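Putative immunoglobulin-blocking virulence protein (PDB 7ADK) probably binds host antibodies at the mycoplasma surface and, together with a partner lipoprotein, promotes dissociation of antibody from antigen. Local coordinates at residues D191-G195 and G204-N208; Y199-L205 and S314-I320; Y249-D254 and Y284-I288; K298-S303 and E325-W331. One frame throughout, in Å; residues are numbered along the deposited sequence.

Contact 1: residues D191-G195 and G204-N208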
# COMPACT_ATOMS: atom_id res chain seq x y z
N ASP A 191 -27.80 38.91 -17.86
CA ASP A 191 -26.91 37.80 -18.24
C ASP A 191 -26.90 36.66 -17.20
O ASP A 191 -26.97 35.49 -17.57
CB ASP A 191 -25.48 38.29 -18.47
CG ASP A 191 -25.22 38.91 -19.84
OD1 ASP A 191 -26.07 38.81 -20.74
OD2 ASP A 191 -24.10 39.41 -20.07
N ALA A 192 -26.89 36.98 -15.91
CA ALA A 192 -26.95 35.97 -14.86
C ALA A 192 -28.28 35.20 -14.84
O ALA A 192 -28.30 34.04 -14.41
CB ALA A 192 -26.68 36.66 -13.53
N LEU A 193 -29.38 35.80 -15.30
CA LEU A 193 -30.68 35.13 -15.42
C LEU A 193 -30.79 34.25 -16.67
O LEU A 193 -31.29 33.14 -16.59
CB LEU A 193 -31.81 36.17 -15.35
CG LEU A 193 -31.81 37.04 -14.08
CD1 LEU A 193 -33.03 37.94 -14.07
CD2 LEU A 193 -31.77 36.21 -12.81
N SER A 194 -30.31 34.74 -17.82
CA SER A 194 -30.43 34.06 -19.13
C SER A 194 -29.31 33.07 -19.47
O SER A 194 -29.50 32.20 -20.31
CB SER A 194 -30.48 35.12 -20.22
OG SER A 194 -29.31 35.91 -20.21
N GLY A 195 -28.14 33.22 -18.85
CA GLY A 195 -26.89 32.60 -19.26
C GLY A 195 -26.05 33.47 -20.20
O GLY A 195 -24.92 33.11 -20.51
N GLY A 204 -27.74 29.71 -16.64
CA GLY A 204 -28.21 30.91 -15.94
C GLY A 204 -29.36 30.62 -14.97
O GLY A 204 -29.93 29.53 -14.98
N LEU A 205 -29.73 31.57 -14.11
CA LEU A 205 -30.72 31.31 -13.05
C LEU A 205 -32.10 30.88 -13.56
O LEU A 205 -32.73 30.04 -12.91
CB LEU A 205 -30.85 32.54 -12.14
CG LEU A 205 -29.75 32.60 -11.08
CD1 LEU A 205 -29.60 34.00 -10.52
CD2 LEU A 205 -30.08 31.64 -9.93
N PHE A 206 -32.58 31.39 -14.69
CA PHE A 206 -33.87 31.00 -15.28
C PHE A 206 -33.70 30.43 -16.68
O PHE A 206 -34.62 30.48 -17.50
CB PHE A 206 -34.87 32.16 -15.22
CG PHE A 206 -35.03 32.76 -13.84
CD1 PHE A 206 -35.27 31.94 -12.73
CD2 PHE A 206 -34.87 34.13 -13.65
CE1 PHE A 206 -35.32 32.47 -11.44
CE2 PHE A 206 -34.91 34.67 -12.36
CZ PHE A 206 -35.13 33.84 -11.25
N ASN A 207 -32.52 29.88 -16.96
CA ASN A 207 -32.23 29.08 -18.14
C ASN A 207 -31.12 28.07 -17.82
O ASN A 207 -29.94 28.34 -18.04
CB ASN A 207 -31.88 29.99 -19.31
CG ASN A 207 -31.59 29.25 -20.58
OD1 ASN A 207 -31.94 28.17 -20.79
ND2 ASN A 207 -30.94 29.78 -21.45
N ASN A 208 -31.49 26.92 -17.25
CA ASN A 208 -30.58 25.85 -16.89
C ASN A 208 -31.28 24.49 -16.92
O ASN A 208 -32.49 24.41 -16.91
CB ASN A 208 -29.91 26.12 -15.53
CG ASN A 208 -30.85 26.08 -14.35
OD1 ASN A 208 -31.36 25.04 -13.97
ND2 ASN A 208 -31.09 27.20 -13.72

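Contact 2: residues Y199-L205 and S314-I320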
# COMPACT_ATOMS: atom_id res chain seq x y z
N TYR A 199 -19.93 31.10 -22.85
CA TYR A 199 -19.76 29.69 -22.46
C TYR A 199 -20.80 29.21 -21.43
O TYR A 199 -21.25 28.07 -21.51
CB TYR A 199 -18.33 29.48 -21.94
CG TYR A 199 -17.95 28.03 -21.72
CD1 TYR A 199 -17.55 27.25 -22.81
CD2 TYR A 199 -18.00 27.46 -20.44
CE1 TYR A 199 -17.24 25.89 -22.63
CE2 TYR A 199 -17.67 26.11 -20.25
CZ TYR A 199 -17.31 25.32 -21.35
OH TYR A 199 -16.98 24.02 -21.16
N ASP A 200 -21.23 30.08 -20.51
CA ASP A 200 -22.25 29.78 -19.48
C ASP A 200 -23.72 29.97 -19.94
O ASP A 200 -24.65 29.96 -19.15
CB ASP A 200 -21.91 30.49 -18.16
CG ASP A 200 -20.64 29.98 -17.48
OD1 ASP A 200 -20.33 28.77 -17.56
OD2 ASP A 200 -19.96 30.79 -16.82
N GLU A 201 -23.94 30.09 -21.25
CA GLU A 201 -25.28 29.95 -21.84
C GLU A 201 -25.85 28.55 -21.55
O GLU A 201 -25.21 27.54 -21.81
CB GLU A 201 -25.22 30.28 -23.33
CG GLU A 201 -26.52 30.00 -24.10
CD GLU A 201 -26.56 28.64 -24.80
OE1 GLU A 201 -25.56 28.25 -25.45
OE2 GLU A 201 -27.61 27.97 -24.78
N GLY A 202 -27.07 28.50 -21.01
CA GLY A 202 -27.70 27.25 -20.60
C GLY A 202 -27.40 26.79 -19.17
O GLY A 202 -27.71 25.65 -18.82
N VAL A 203 -26.80 27.66 -18.35
CA VAL A 203 -26.64 27.50 -16.89
C VAL A 203 -26.93 28.79 -16.10
O VAL A 203 -26.46 28.94 -14.98
CB VAL A 203 -25.29 26.85 -16.50
CG1 VAL A 203 -25.21 25.38 -16.88
CG2 VAL A 203 -24.07 27.55 -17.07
N GLY A 204 -27.74 29.71 -16.64
CA GLY A 204 -28.21 30.91 -15.94
C GLY A 204 -29.36 30.62 -14.97
O GLY A 204 -29.93 29.53 -14.98
N LEU A 205 -29.73 31.57 -14.11
CA LEU A 205 -30.72 31.31 -13.05
C LEU A 205 -32.10 30.88 -13.56
O LEU A 205 -32.73 30.04 -12.91
CB LEU A 205 -30.85 32.54 -12.14
CG LEU A 205 -29.75 32.60 -11.08
CD1 LEU A 205 -29.60 34.00 -10.52
CD2 LEU A 205 -30.08 31.64 -9.93
N SER A 314 -20.26 35.38 -13.09
CA SER A 314 -20.41 34.19 -13.94
C SER A 314 -21.86 33.72 -13.87
O SER A 314 -22.37 33.48 -12.78
CB SER A 314 -19.47 33.06 -13.52
OG SER A 314 -19.84 31.82 -14.11
N PRO A 315 -22.55 33.53 -15.01
CA PRO A 315 -23.90 32.98 -14.98
C PRO A 315 -24.01 31.60 -14.33
O PRO A 315 -25.08 31.26 -13.86
CB PRO A 315 -24.37 32.97 -16.43
CG PRO A 315 -23.55 34.06 -17.08
CD PRO A 315 -22.23 34.00 -16.34
N ARG A 316 -22.93 30.81 -14.24
CA ARG A 316 -22.92 29.51 -13.56
C ARG A 316 -22.78 29.64 -12.04
O ARG A 316 -23.23 28.78 -11.30
CB ARG A 316 -21.79 28.67 -14.17
CG ARG A 316 -21.82 27.17 -13.82
CD ARG A 316 -20.66 26.37 -14.42
NE ARG A 316 -20.60 26.43 -15.88
CZ ARG A 316 -20.83 25.49 -16.76
NH1 ARG A 316 -21.06 24.26 -16.45
NH2 ARG A 316 -20.85 25.80 -18.00
N SER A 317 -22.18 30.73 -11.57
CA SER A 317 -21.92 31.01 -10.16
C SER A 317 -22.98 31.92 -9.51
O SER A 317 -22.90 32.19 -8.32
CB SER A 317 -20.56 31.68 -10.02
OG SER A 317 -19.55 30.87 -10.59
N ALA A 318 -23.91 32.45 -10.30
CA ALA A 318 -24.94 33.38 -9.84
C ALA A 318 -25.95 32.71 -8.91
O ALA A 318 -26.49 31.66 -9.25
CB ALA A 318 -25.64 33.98 -11.05
N PHE A 319 -26.28 33.36 -7.80
CA PHE A 319 -27.37 32.98 -6.89
C PHE A 319 -28.20 34.21 -6.52
O PHE A 319 -27.79 35.35 -6.74
CB PHE A 319 -26.83 32.23 -5.66
CG PHE A 319 -26.08 33.05 -4.63
CD1 PHE A 319 -24.69 33.20 -4.74
CD2 PHE A 319 -26.76 33.63 -3.54
CE1 PHE A 319 -23.99 33.92 -3.76
CE2 PHE A 319 -26.05 34.37 -2.58
CZ PHE A 319 -24.67 34.51 -2.68
N ILE A 320 -29.38 34.00 -5.97
CA ILE A 320 -30.26 35.06 -5.46
C ILE A 320 -30.15 35.06 -3.94
O ILE A 320 -30.37 34.01 -3.33
CB ILE A 320 -31.71 34.75 -5.91
CG1 ILE A 320 -31.86 34.73 -7.45
CG2 ILE A 320 -32.71 35.75 -5.32
CD1 ILE A 320 -32.97 33.83 -7.93

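Contact 3: residues Y249-D254 and Y284-I288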
# COMPACT_ATOMS: atom_id res chain seq x y z
N TYR A 249 -31.27 29.27 -5.52
CA TYR A 249 -32.53 29.90 -5.13
C TYR A 249 -32.75 29.88 -3.62
O TYR A 249 -33.42 30.76 -3.10
CB TYR A 249 -33.69 29.21 -5.85
CG TYR A 249 -33.45 28.90 -7.32
CD1 TYR A 249 -33.74 29.85 -8.31
CD2 TYR A 249 -32.92 27.65 -7.67
CE1 TYR A 249 -33.45 29.56 -9.66
CE2 TYR A 249 -32.64 27.35 -9.01
CZ TYR A 249 -32.89 28.31 -10.01
OH TYR A 249 -32.58 28.03 -11.29
N LYS A 250 -32.21 28.89 -2.89
CA LYS A 250 -32.61 28.49 -1.52
C LYS A 250 -32.62 29.62 -0.49
O LYS A 250 -33.56 29.73 0.28
CB LYS A 250 -31.71 27.34 -1.05
CG LYS A 250 -32.25 26.62 0.17
CD LYS A 250 -31.32 25.71 0.88
CE LYS A 250 -31.92 24.96 2.06
NZ LYS A 250 -32.10 25.80 3.26
N LYS A 251 -31.63 30.52 -0.54
CA LYS A 251 -31.54 31.71 0.32
C LYS A 251 -32.71 32.69 0.17
O LYS A 251 -33.06 33.36 1.13
CB LYS A 251 -30.20 32.43 0.04
CG LYS A 251 -28.98 31.59 0.42
CD LYS A 251 -27.67 32.37 0.23
CE LYS A 251 -26.48 31.46 0.51
NZ LYS A 251 -25.18 32.17 0.41
N MET A 252 -33.33 32.75 -1.01
CA MET A 252 -34.63 33.40 -1.26
C MET A 252 -35.81 32.46 -0.97
O MET A 252 -36.81 32.87 -0.40
CB MET A 252 -34.62 33.92 -2.71
CG MET A 252 -35.98 34.34 -3.28
SD MET A 252 -36.95 35.51 -2.31
CE MET A 252 -35.83 36.91 -2.25
N LEU A 253 -35.68 31.18 -1.35
CA LEU A 253 -36.74 30.17 -1.36
C LEU A 253 -37.27 29.83 0.03
O LEU A 253 -38.46 29.58 0.19
CB LEU A 253 -36.15 28.92 -2.05
CG LEU A 253 -37.05 28.20 -3.04
CD1 LEU A 253 -37.39 29.11 -4.21
CD2 LEU A 253 -36.32 26.97 -3.59
N ASP A 254 -36.40 29.83 1.05
CA ASP A 254 -36.82 29.79 2.45
C ASP A 254 -37.50 31.12 2.81
O ASP A 254 -36.84 32.15 2.83
CB ASP A 254 -35.62 29.51 3.36
CG ASP A 254 -35.02 28.12 3.17
OD1 ASP A 254 -35.76 27.17 2.82
OD2 ASP A 254 -33.82 27.95 3.45
N TYR A 284 -40.90 23.46 -2.39
CA TYR A 284 -40.06 24.59 -2.80
C TYR A 284 -39.57 24.45 -4.26
O TYR A 284 -39.24 25.44 -4.90
CB TYR A 284 -39.18 25.01 -1.61
CG TYR A 284 -37.85 24.39 -1.23
CD1 TYR A 284 -37.81 23.08 -0.73
CD2 TYR A 284 -36.88 25.27 -0.72
CE1 TYR A 284 -36.75 22.60 0.05
CE2 TYR A 284 -35.84 24.83 0.11
CZ TYR A 284 -35.74 23.48 0.48
OH TYR A 284 -34.73 23.05 1.27
N ILE A 285 -39.78 23.27 -4.89
CA ILE A 285 -39.90 23.08 -6.36
C ILE A 285 -40.99 23.98 -6.98
O ILE A 285 -40.80 24.57 -8.04
CB ILE A 285 -40.17 21.59 -6.69
CG1 ILE A 285 -38.88 20.76 -6.52
CG2 ILE A 285 -40.72 21.36 -8.11
CD1 ILE A 285 -39.03 19.25 -6.64
N TRP A 286 -42.14 24.12 -6.33
CA TRP A 286 -43.24 24.96 -6.80
C TRP A 286 -42.92 26.45 -6.64
O TRP A 286 -43.57 27.27 -7.29
CB TRP A 286 -44.55 24.52 -6.13
CG TRP A 286 -45.82 25.14 -6.62
CD1 TRP A 286 -46.55 24.74 -7.68
CD2 TRP A 286 -46.53 26.28 -6.06
NE1 TRP A 286 -47.59 25.62 -7.87
CE2 TRP A 286 -47.60 26.62 -6.93
CE3 TRP A 286 -46.41 27.04 -4.88
CZ2 TRP A 286 -48.43 27.72 -6.71
CZ3 TRP A 286 -47.29 28.10 -4.61
CH2 TRP A 286 -48.27 28.47 -5.54
N LEU A 287 -41.93 26.87 -5.84
CA LEU A 287 -41.45 28.26 -5.85
C LEU A 287 -40.61 28.53 -7.10
O LEU A 287 -41.00 29.36 -7.90
CB LEU A 287 -40.71 28.64 -4.55
CG LEU A 287 -41.51 29.03 -3.31
CD1 LEU A 287 -42.54 30.09 -3.61
CD2 LEU A 287 -42.21 27.87 -2.65
N ILE A 288 -39.52 27.81 -7.31
CA ILE A 288 -38.64 28.00 -8.48
C ILE A 288 -39.39 27.89 -9.81
O ILE A 288 -39.19 28.73 -10.68
CB ILE A 288 -37.41 27.05 -8.42
CG1 ILE A 288 -37.78 25.56 -8.43
CG2 ILE A 288 -36.58 27.38 -7.19
CD1 ILE A 288 -36.63 24.58 -8.26

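Contact 4: residues K298-S303 and E325-W331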
# COMPACT_ATOMS: atom_id res chain seq x y z
N LYS A 298 -31.77 43.72 -9.72
CA LYS A 298 -30.93 44.32 -8.65
C LYS A 298 -29.69 43.45 -8.41
O LYS A 298 -29.81 42.24 -8.29
CB LYS A 298 -31.70 44.52 -7.33
CG LYS A 298 -32.74 45.64 -7.42
CD LYS A 298 -33.41 45.94 -6.07
CE LYS A 298 -34.38 47.13 -6.15
NZ LYS A 298 -35.50 46.91 -7.11
N ILE A 299 -28.52 44.07 -8.28
CA ILE A 299 -27.23 43.42 -7.98
C ILE A 299 -26.85 43.61 -6.51
O ILE A 299 -27.00 44.70 -5.95
CB ILE A 299 -26.11 43.94 -8.92
CG1 ILE A 299 -26.36 43.61 -10.41
CG2 ILE A 299 -24.72 43.41 -8.52
CD1 ILE A 299 -26.54 42.13 -10.75
N ALA A 300 -26.36 42.55 -5.87
CA ALA A 300 -25.92 42.53 -4.47
C ALA A 300 -24.61 43.29 -4.20
O ALA A 300 -23.76 43.46 -5.07
CB ALA A 300 -25.81 41.07 -4.04
N SER A 301 -24.43 43.73 -2.95
CA SER A 301 -23.41 44.71 -2.54
C SER A 301 -21.97 44.27 -2.80
O SER A 301 -21.14 45.08 -3.18
CB SER A 301 -23.61 45.02 -1.05
OG SER A 301 -22.86 46.13 -0.61
N THR A 302 -21.65 42.99 -2.62
CA THR A 302 -20.31 42.43 -2.87
C THR A 302 -20.04 42.28 -4.36
O THR A 302 -19.04 42.77 -4.87
CB THR A 302 -20.15 41.08 -2.18
OG1 THR A 302 -21.18 40.22 -2.58
CG2 THR A 302 -20.20 41.20 -0.66
N SER A 303 -20.96 41.67 -5.10
CA SER A 303 -20.85 41.49 -6.55
C SER A 303 -20.85 42.80 -7.35
O SER A 303 -20.38 42.81 -8.48
CB SER A 303 -21.95 40.56 -7.04
OG SER A 303 -21.69 39.26 -6.57
N GLU A 325 -32.12 40.00 -4.77
CA GLU A 325 -31.02 40.61 -5.51
C GLU A 325 -29.99 39.54 -5.90
O GLU A 325 -29.82 38.54 -5.21
CB GLU A 325 -30.42 41.76 -4.68
CG GLU A 325 -29.96 41.29 -3.30
CD GLU A 325 -29.36 42.40 -2.43
OE1 GLU A 325 -29.93 43.51 -2.37
OE2 GLU A 325 -28.30 42.18 -1.80
N ILE A 326 -29.33 39.75 -7.04
CA ILE A 326 -28.43 38.78 -7.67
C ILE A 326 -27.01 38.95 -7.13
O ILE A 326 -26.46 40.05 -7.11
CB ILE A 326 -28.48 38.91 -9.21
CG1 ILE A 326 -29.90 38.66 -9.75
CG2 ILE A 326 -27.48 37.97 -9.87
CD1 ILE A 326 -30.00 38.84 -11.26
N ASP A 327 -26.39 37.85 -6.72
CA ASP A 327 -25.08 37.73 -6.09
C ASP A 327 -24.33 36.53 -6.70
O ASP A 327 -24.92 35.77 -7.46
CB ASP A 327 -25.29 37.59 -4.58
CG ASP A 327 -24.06 37.93 -3.74
OD1 ASP A 327 -24.20 37.96 -2.49
OD2 ASP A 327 -22.99 38.22 -4.31
N SER A 328 -23.05 36.32 -6.43
CA SER A 328 -22.34 35.14 -6.95
C SER A 328 -21.21 34.64 -6.06
O SER A 328 -20.74 35.34 -5.17
CB SER A 328 -21.88 35.34 -8.40
OG SER A 328 -20.70 36.09 -8.51
N ASN A 329 -20.80 33.40 -6.31
CA ASN A 329 -19.57 32.81 -5.79
C ASN A 329 -18.49 32.67 -6.89
O ASN A 329 -17.69 31.74 -6.87
CB ASN A 329 -19.92 31.51 -5.02
CG ASN A 329 -20.61 30.43 -5.83
OD1 ASN A 329 -20.39 30.25 -7.02
ND2 ASN A 329 -21.47 29.66 -5.21
N GLY A 330 -18.50 33.56 -7.88
CA GLY A 330 -17.61 33.48 -9.05
C GLY A 330 -17.80 34.62 -10.05
O GLY A 330 -18.93 34.97 -10.41
N TRP A 331 -16.69 35.22 -10.48
CA TRP A 331 -16.62 36.40 -11.37
C TRP A 331 -15.49 36.23 -12.40
O TRP A 331 -14.41 35.76 -12.07
CB TRP A 331 -16.42 37.71 -10.58
CG TRP A 331 -17.30 37.94 -9.40
CD1 TRP A 331 -18.44 38.65 -9.40
CD2 TRP A 331 -17.14 37.44 -8.04
NE1 TRP A 331 -19.01 38.61 -8.15
CE2 TRP A 331 -18.25 37.88 -7.27
CE3 TRP A 331 -16.19 36.63 -7.37
CZ2 TRP A 331 -18.42 37.54 -5.93
CZ3 TRP A 331 -16.35 36.28 -6.02
CH2 TRP A 331 -17.46 36.73 -5.30

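Contact 1: residues D191-G195 and G204-N208
Two backbone hydrogen bonds dominate this contact. Leu205 N donates to Ala192 O at 2.9 Å, and Phe206 N donates to Leu193 O, also at 2.9 Å. A side chain adds a third bond, from Asn207 ND2 to Ser194 O at 3.0 Å. Three successive carbonyls from the last turn of helix 182-194 thus receive donors from 204-208. Such helix-end carbonyls usually lack helical amide partners. A type I turn from Gly204 to Asn207 makes this possible, because the amides of its two central residues face outward. Asn208 ND2 also donates to Gly204 O, the turn's first carbonyl, at 2.9 Å. The backbones come very close, with Gly204 CA 3.7 Å from Gly195 N. A side chain on Gly204 would clash with the helix end. Gly195, just after the helix, breaks it with a positive phi. Farther out, Leu193 CD2 packs on Leu205 CB at 3.8 Å and on Phe206 CE2 at 3.5 Å. The contact is mostly buried. Asn208 N-caps the following helix, 209-218, through OD1 to Phe211 N. Leu205 and Phe206 also touch strand 318-320 and helix 247-253, whose Tyr249 OH bonds to Leu205 O. Ala192 and Leu193 lie against Ile326 of strand 326-332.

Contact 2: residues Y199-L205 and S314-I320
Two carbonyl oxygens come unusually close here without a hydrogen bond: Val203 O and Pro315 O are 2.9 Å apart, and both are acceptors. Arg248 of helix 247-253 offsets the likely repulsion of these two partial negative charges, with NH1 bonded to Val203 O and NH2 weakly to Pro315 O. The contact joins a type II beta turn, Asp200 to Val203, to the approach of strand 318-320, an outer strand of a three-stranded antiparallel sheet. Asp200 is the main polar link. Its OD1 forms a salt bridge with Arg316, at 2.9 Å to NE and 3.0 Å to NH2. Its OD2 accepts from Ser314 OG at 2.9 Å. That same OG accepts from Arg316 N at 3.3 Å, forming an ST turn. Val203 CG2 lies over one face of the guanidinium, 3.8 Å from Arg316 NH2. Asp200 CB also rests on Pro315 CB at 3.9 Å. At the buried end Leu205 takes over with apolar contacts: its CD1 sits 4.0 Å from Ala318 CB and 3.9 Å from Ile320 CG1.

Contact 3: residues Y249-D254 and Y284-I288
Tyr249 opens the contact near the start of helix 247-253. Ile288 CG2 lies over one face of the Tyr249 ring, 3.9 Å from the ring centroid, in a CH-pi contact. The Tyr249 hydroxyl bonds outside the contact, to Leu205 O and Asn208 ND2. Lys250 comes next and lies along Tyr284, with CE 3.5 Å from Tyr284 OH. Leu253, one helical turn after Tyr249, buries the most surface of this segment. Its CD2 meets Tyr284 CD2 at 3.4 Å, while its CD1 meets Leu287 CB at 3.4 Å and Ile288 CG2 at 3.5 Å. Asp254 leaves the helix. Its OD1 is 3.6 Å from Tyr284 CE2, and its OD2 forms a salt bridge with Lys250 NZ at 2.8 Å. Lys250 and Asp254 therefore pair within their own segment beside the tyrosine ring. The two helices cross steeply, with segment axes 10.6 Å apart at closest approach and N-to-C directions 108° apart. Ile288 also touches Phe214 of helix 209-218, and Tyr249 touches Phe211 of the same helix. No hydrogen bond spans 249-254 and 284-288. The two helices are thus held here by apolar and aromatic side-chain contact, with the Lys250-Asp254 ion pair at the partly exposed side.

Contact 4: residues K298-S303 and E325-W331
Ile326 has both its backbone polar groups satisfied by 298-303. Its N donates to Lys298 O at 2.8 Å, and its O accepts from Ala300 N at 2.8 Å. Ile299, between those two partners, is bridged to Ile326. Beyond the bridge, Ser303 OG serves twice. It donates to Asp327 OD2 at 2.8 Å and accepts from Trp331 NE1 at 3.2 Å, at the edge of the indole ring. Asp327 OD2 also accepts from Ser328 N at 2.8 Å. Ser328 OG donates to Gly330 O at 2.8 Å. The bonding pattern is that of a single parallel beta bridge. It lets the chain just before helix 301-308 pair briefly with strand 326-332, the middle strand of a three-stranded antiparallel sheet. The next residue, Asp327, pairs by its backbone with Phe319 of strand 318-320 instead. Glu325 OE2 takes a hydrogen bond from Asn321 ND2, and also lies 3.5 Å from Ala300 CB. Ala300 CB packs on Asp327 CB at 3.6 Å, and Ile299 CD1 on Ile326 CB at 4.1 Å. Both isoleucines also touch Ala189 of helix 182-194. The Trp331 ring stacks with Tyr306 of helix 301-308.

How the contacts relate
All four contacts lie on the same side of the chain's centre. Contact 1 is the most buried; the other three are partly exposed. Contacts 1 and 2 share Gly204 and Leu205, with centres about 5 Å apart. Contacts 2 and 4 meet in one sheet, on neighbouring strands 318-320 and 326-332. Contact 1 reaches contact 4 through Leu193 against Ile326. Contact 3 packs two helices. Tyr249 ties it to contacts 1 and 2, and Lys251 and Met252 also touch contact 2. The chemistry follows place. Backbone bonds hold the helix end in contact 1 and the bridge in contact 4. Contact 2 carries a salt bridge across its segments, whereas contact 3 is mainly apolar, with no hydrogen bond across.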